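Local coordinates for protein SusD homolog (Bacteroides thetaiotaomicron, PDB 4MRU) that probably binds mucin O-glycans at the cell surface as a SusD-like outer-membrane lipoprotein with a TPR-like helical fold, at residues 152-164 with 205-217. Residues are numbered along the deposited sequence; the frame is centred on the assembly and turned at random.
Sequences QKDVYMRMFQELE and RMAMRLCYTDMAA. With EDO (1,2-ethanediol), chain F.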
# COMPACT_ATOMS: atom_id res chain seq x y z
N GLN A 152 -4.66 9.16 -15.28
CA GLN A 152 -4.03 9.11 -13.97
C GLN A 152 -3.38 10.46 -13.65
O GLN A 152 -3.47 10.94 -12.50
CB GLN A 152 -3.00 8.02 -13.86
CG GLN A 152 -2.34 7.92 -12.51
CD GLN A 152 -1.38 6.74 -12.39
OE1 GLN A 152 -0.28 6.77 -12.94
NE2 GLN A 152 -1.79 5.70 -11.67
N LYS A 153 -2.79 11.10 -14.64
CA LYS A 153 -2.18 12.42 -14.40
C LYS A 153 -3.23 13.41 -13.89
O LYS A 153 -2.98 14.17 -12.94
CB LYS A 153 -1.50 12.97 -15.66
CG LYS A 153 -0.86 14.32 -15.43
CD LYS A 153 -0.42 15.03 -16.68
CE LYS A 153 1.04 14.83 -17.05
NZ LYS A 153 1.54 16.04 -17.79
N ASP A 154 -4.37 13.42 -14.55
CA ASP A 154 -5.46 14.34 -14.15
C ASP A 154 -6.05 13.95 -12.81
O ASP A 154 -6.47 14.84 -12.03
CB ASP A 154 -6.55 14.40 -15.21
CG ASP A 154 -6.11 15.21 -16.45
OD1 ASP A 154 -5.13 15.97 -16.41
OD2 ASP A 154 -6.80 15.09 -17.45
N VAL A 155 -6.09 12.66 -12.50
CA VAL A 155 -6.51 12.30 -11.16
C VAL A 155 -5.56 12.88 -10.09
O VAL A 155 -6.03 13.48 -9.12
CB VAL A 155 -6.64 10.80 -10.97
CG1 VAL A 155 -7.03 10.48 -9.54
CG2 VAL A 155 -7.73 10.26 -11.89
N TYR A 156 -4.25 12.65 -10.24
CA TYR A 156 -3.27 13.14 -9.25
C TYR A 156 -3.34 14.66 -9.14
O TYR A 156 -3.37 15.21 -8.04
CB TYR A 156 -1.87 12.67 -9.62
CG TYR A 156 -1.45 11.43 -8.89
CD1 TYR A 156 -1.86 10.16 -9.30
CD2 TYR A 156 -0.65 11.51 -7.75
CE1 TYR A 156 -1.45 9.03 -8.59
CE2 TYR A 156 -0.28 10.38 -7.04
CZ TYR A 156 -0.69 9.15 -7.45
OH TYR A 156 -0.27 8.02 -6.75
N MSE A 157 -3.43 15.37 -10.26
CA MSE A 157 -3.40 16.85 -10.17
C MSE A 157 -4.66 17.36 -9.47
O MSE A 157 -4.60 18.32 -8.69
CB MSE A 157 -3.22 17.45 -11.55
CG MSE A 157 -1.81 17.17 -12.12
SE MSE A 157 -0.33 16.79 -10.85
CE MSE A 157 0.12 15.16 -11.86
N ARG A 158 -5.80 16.72 -9.72
CA ARG A 158 -7.03 17.10 -9.08
C ARG A 158 -6.98 16.77 -7.59
O ARG A 158 -7.37 17.59 -6.76
CB ARG A 158 -8.24 16.45 -9.79
CG ARG A 158 -9.60 16.80 -9.16
CD ARG A 158 -9.93 18.30 -9.20
NE ARG A 158 -10.50 18.66 -10.48
CZ ARG A 158 -11.80 18.67 -10.75
NH1 ARG A 158 -12.70 18.35 -9.82
NH2 ARG A 158 -12.22 19.00 -11.97
N MSE A 159 -6.46 15.61 -7.22
CA MSE A 159 -6.25 15.28 -5.82
C MSE A 159 -5.37 16.30 -5.12
O MSE A 159 -5.66 16.72 -4.00
CB MSE A 159 -5.65 13.84 -5.69
CG MSE A 159 -6.69 12.80 -6.09
SE MSE A 159 -5.81 11.03 -5.97
CE MSE A 159 -7.45 10.03 -5.97
N PHE A 160 -4.27 16.70 -5.75
CA PHE A 160 -3.41 17.67 -5.11
C PHE A 160 -4.18 18.98 -4.88
O PHE A 160 -4.07 19.58 -3.80
CB PHE A 160 -2.16 17.98 -5.92
CG PHE A 160 -1.10 16.90 -5.85
CD1 PHE A 160 -0.60 16.48 -4.63
CD2 PHE A 160 -0.59 16.36 -7.00
CE1 PHE A 160 0.40 15.51 -4.57
CE2 PHE A 160 0.44 15.41 -6.95
CZ PHE A 160 0.92 14.98 -5.74
N GLN A 161 -4.99 19.39 -5.85
CA GLN A 161 -5.81 20.58 -5.70
C GLN A 161 -6.81 20.41 -4.56
O GLN A 161 -6.95 21.28 -3.69
CB GLN A 161 -6.49 20.90 -7.03
CG GLN A 161 -7.30 22.17 -7.12
CD GLN A 161 -8.11 22.20 -8.41
OE1 GLN A 161 -7.71 21.60 -9.43
NE2 GLN A 161 -9.26 22.83 -8.36
N GLU A 162 -7.44 19.25 -4.49
CA GLU A 162 -8.39 18.98 -3.40
C GLU A 162 -7.73 18.88 -2.00
O GLU A 162 -8.31 19.35 -1.00
CB GLU A 162 -9.19 17.71 -3.70
CG GLU A 162 -10.10 17.86 -4.92
CD GLU A 162 -10.70 16.56 -5.39
OE1 GLU A 162 -10.15 15.47 -5.04
OE2 GLU A 162 -11.70 16.63 -6.16
N LEU A 163 -6.54 18.29 -1.91
CA LEU A 163 -5.86 18.26 -0.64
C LEU A 163 -5.56 19.68 -0.15
O LEU A 163 -5.69 19.94 1.06
CB LEU A 163 -4.57 17.43 -0.70
CG LEU A 163 -4.89 15.94 -0.86
CD1 LEU A 163 -3.61 15.15 -1.04
CD2 LEU A 163 -5.73 15.44 0.31
N GLU A 164 -5.14 20.57 -1.05
CA GLU A 164 -4.89 21.96 -0.64
C GLU A 164 -6.13 22.65 -0.19
O GLU A 164 -6.12 23.42 0.78
CB GLU A 164 -4.25 22.78 -1.76
CG GLU A 164 -2.76 22.57 -1.86
CD GLU A 164 -2.03 23.77 -2.43
OE1 GLU A 164 -2.68 24.64 -3.05
OE2 GLU A 164 -0.81 23.82 -2.24
N ARG A 205 3.70 11.44 0.16
CA ARG A 205 3.67 10.13 -0.47
C ARG A 205 3.36 10.25 -1.97
O ARG A 205 4.04 9.69 -2.80
CB ARG A 205 2.61 9.26 0.18
CG ARG A 205 2.51 7.89 -0.41
CD ARG A 205 1.18 7.21 -0.05
NE ARG A 205 1.29 6.46 1.20
CZ ARG A 205 0.26 5.84 1.78
NH1 ARG A 205 -0.94 5.89 1.22
NH2 ARG A 205 0.45 5.17 2.91
N MSE A 206 2.32 11.01 -2.28
CA MSE A 206 1.88 11.17 -3.66
C MSE A 206 2.88 11.94 -4.49
O MSE A 206 3.11 11.61 -5.65
CB MSE A 206 0.55 11.90 -3.64
CG MSE A 206 -0.56 11.00 -3.10
SE MSE A 206 -2.22 12.07 -2.92
CE MSE A 206 -2.18 13.10 -4.61
N ALA A 207 3.52 12.95 -3.90
CA ALA A 207 4.62 13.63 -4.60
C ALA A 207 5.73 12.66 -4.97
O ALA A 207 6.23 12.67 -6.09
CB ALA A 207 5.14 14.79 -3.76
N MSE A 208 6.17 11.82 -4.03
CA MSE A 208 7.31 10.93 -4.30
C MSE A 208 6.96 9.94 -5.40
O MSE A 208 7.79 9.61 -6.23
CB MSE A 208 7.71 10.18 -3.01
CG MSE A 208 9.11 9.58 -3.12
SE MSE A 208 10.51 11.00 -3.23
CE MSE A 208 10.05 11.97 -1.60
N ARG A 209 5.69 9.58 -5.48
CA ARG A 209 5.17 8.65 -6.48
C ARG A 209 5.44 9.15 -7.87
O ARG A 209 5.65 8.33 -8.76
CB ARG A 209 3.65 8.41 -6.30
CG ARG A 209 3.16 7.21 -7.09
CD ARG A 209 3.31 5.87 -6.36
NE ARG A 209 2.22 5.72 -5.40
CZ ARG A 209 2.30 5.42 -4.12
NH1 ARG A 209 3.45 5.13 -3.52
NH2 ARG A 209 1.16 5.36 -3.43
N LEU A 210 5.46 10.48 -8.06
CA LEU A 210 5.59 11.06 -9.39
C LEU A 210 7.01 11.51 -9.76
O LEU A 210 7.21 12.24 -10.76
CB LEU A 210 4.65 12.26 -9.53
CG LEU A 210 3.20 12.07 -9.07
CD1 LEU A 210 2.38 13.30 -9.43
CD2 LEU A 210 2.60 10.81 -9.65
N CYS A 211 8.01 11.00 -9.04
CA CYS A 211 9.37 11.52 -9.22
C CYS A 211 10.00 11.08 -10.57
O CYS A 211 10.99 11.67 -11.01
CB CYS A 211 10.24 11.15 -8.02
SG CYS A 211 10.69 9.41 -8.05
N TYR A 212 9.41 10.12 -11.26
CA TYR A 212 9.92 9.71 -12.57
C TYR A 212 9.09 10.27 -13.74
O TYR A 212 9.33 9.89 -14.89
CB TYR A 212 10.00 8.17 -12.66
CG TYR A 212 11.00 7.58 -11.69
CD1 TYR A 212 12.36 7.78 -11.87
CD2 TYR A 212 10.59 6.77 -10.61
CE1 TYR A 212 13.28 7.23 -10.99
CE2 TYR A 212 11.51 6.24 -9.73
CZ TYR A 212 12.87 6.45 -9.95
OH TYR A 212 13.78 5.92 -9.07
N THR A 213 8.14 11.19 -13.47
CA THR A 213 7.29 11.76 -14.52
C THR A 213 7.72 13.16 -14.90
O THR A 213 8.63 13.69 -14.31
CB THR A 213 5.83 11.89 -14.07
OG1 THR A 213 5.74 12.87 -13.02
CG2 THR A 213 5.30 10.56 -13.60
N ASP A 214 7.04 13.76 -15.87
CA ASP A 214 7.30 15.15 -16.28
C ASP A 214 6.68 16.16 -15.30
O ASP A 214 6.74 17.37 -15.52
CB ASP A 214 6.82 15.38 -17.74
CG ASP A 214 5.29 15.41 -17.91
OD1 ASP A 214 4.53 15.15 -16.95
OD2 ASP A 214 4.84 15.71 -19.04
N MSE A 215 6.13 15.66 -14.21
CA MSE A 215 5.64 16.53 -13.15
C MSE A 215 6.57 16.50 -11.98
O MSE A 215 6.19 16.94 -10.88
CB MSE A 215 4.27 16.02 -12.73
CG MSE A 215 3.26 16.08 -13.88
SE MSE A 215 2.74 17.90 -14.45
CE MSE A 215 3.74 17.95 -16.13
N ALA A 216 7.80 16.00 -12.17
CA ALA A 216 8.73 15.85 -11.03
C ALA A 216 9.07 17.19 -10.33
O ALA A 216 9.24 17.22 -9.10
CB ALA A 216 10.03 15.15 -11.44
N ALA A 217 9.17 18.28 -11.08
CA ALA A 217 9.50 19.56 -10.47
C ALA A 217 8.37 19.99 -9.56
O ALA A 217 8.61 20.37 -8.37
CB ALA A 217 9.79 20.65 -11.52
C1 EDO F . -3.74 4.99 2.87
O1 EDO F . -3.47 4.50 1.56
C2 EDO F . -3.51 3.80 3.74
O2 EDO F . -2.13 3.52 3.55
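Met206 and Tyr156 bring the two backbones closest, their CA atoms 7.9 Å apart, where segment 152-164, on helix 152-173, runs antiparallel to segment 205-209 at a crossing angle of -152°. Met206 is a knob in a hole formed by Tyr156, Met159, Phe160 and Leu163. A bend at its last torsion (chi3 43°) carries CE over the Phe160 ring, 3.7 Å from the centroid and 18° off the normal, a CH-pi contact; SE lies obliquely to that ring as a Met-aromatic contact. Leu210 forks between the two rings: CD2 covers a Tyr156 face 4.0 Å from its centroid, while CD1 meets the Phe160 edge. Such antiparallel helix packing fits the TPR-like helical fold of SusD relatives, and helix 104-125 also packs on Met159 and Leu163. Tyr156 OH lies 3.5 Å from Arg209 CG and hydrogen-bonds Asp123, which also salt-bridges Arg209. An alanine replacing Tyr156 would probably take away the ring face on which Leu210 CD2 rests and leave Asp123 without its hydroxyl partner. In the type I turn from Leu210 to Thr213, Thr213 OG1 donates to Leu210 O (2.8 Å); it also accepts from Met215 N, forming an ST turn. A Lys153-Asp214 salt bridge is doubtful, Asp214 having two conformers.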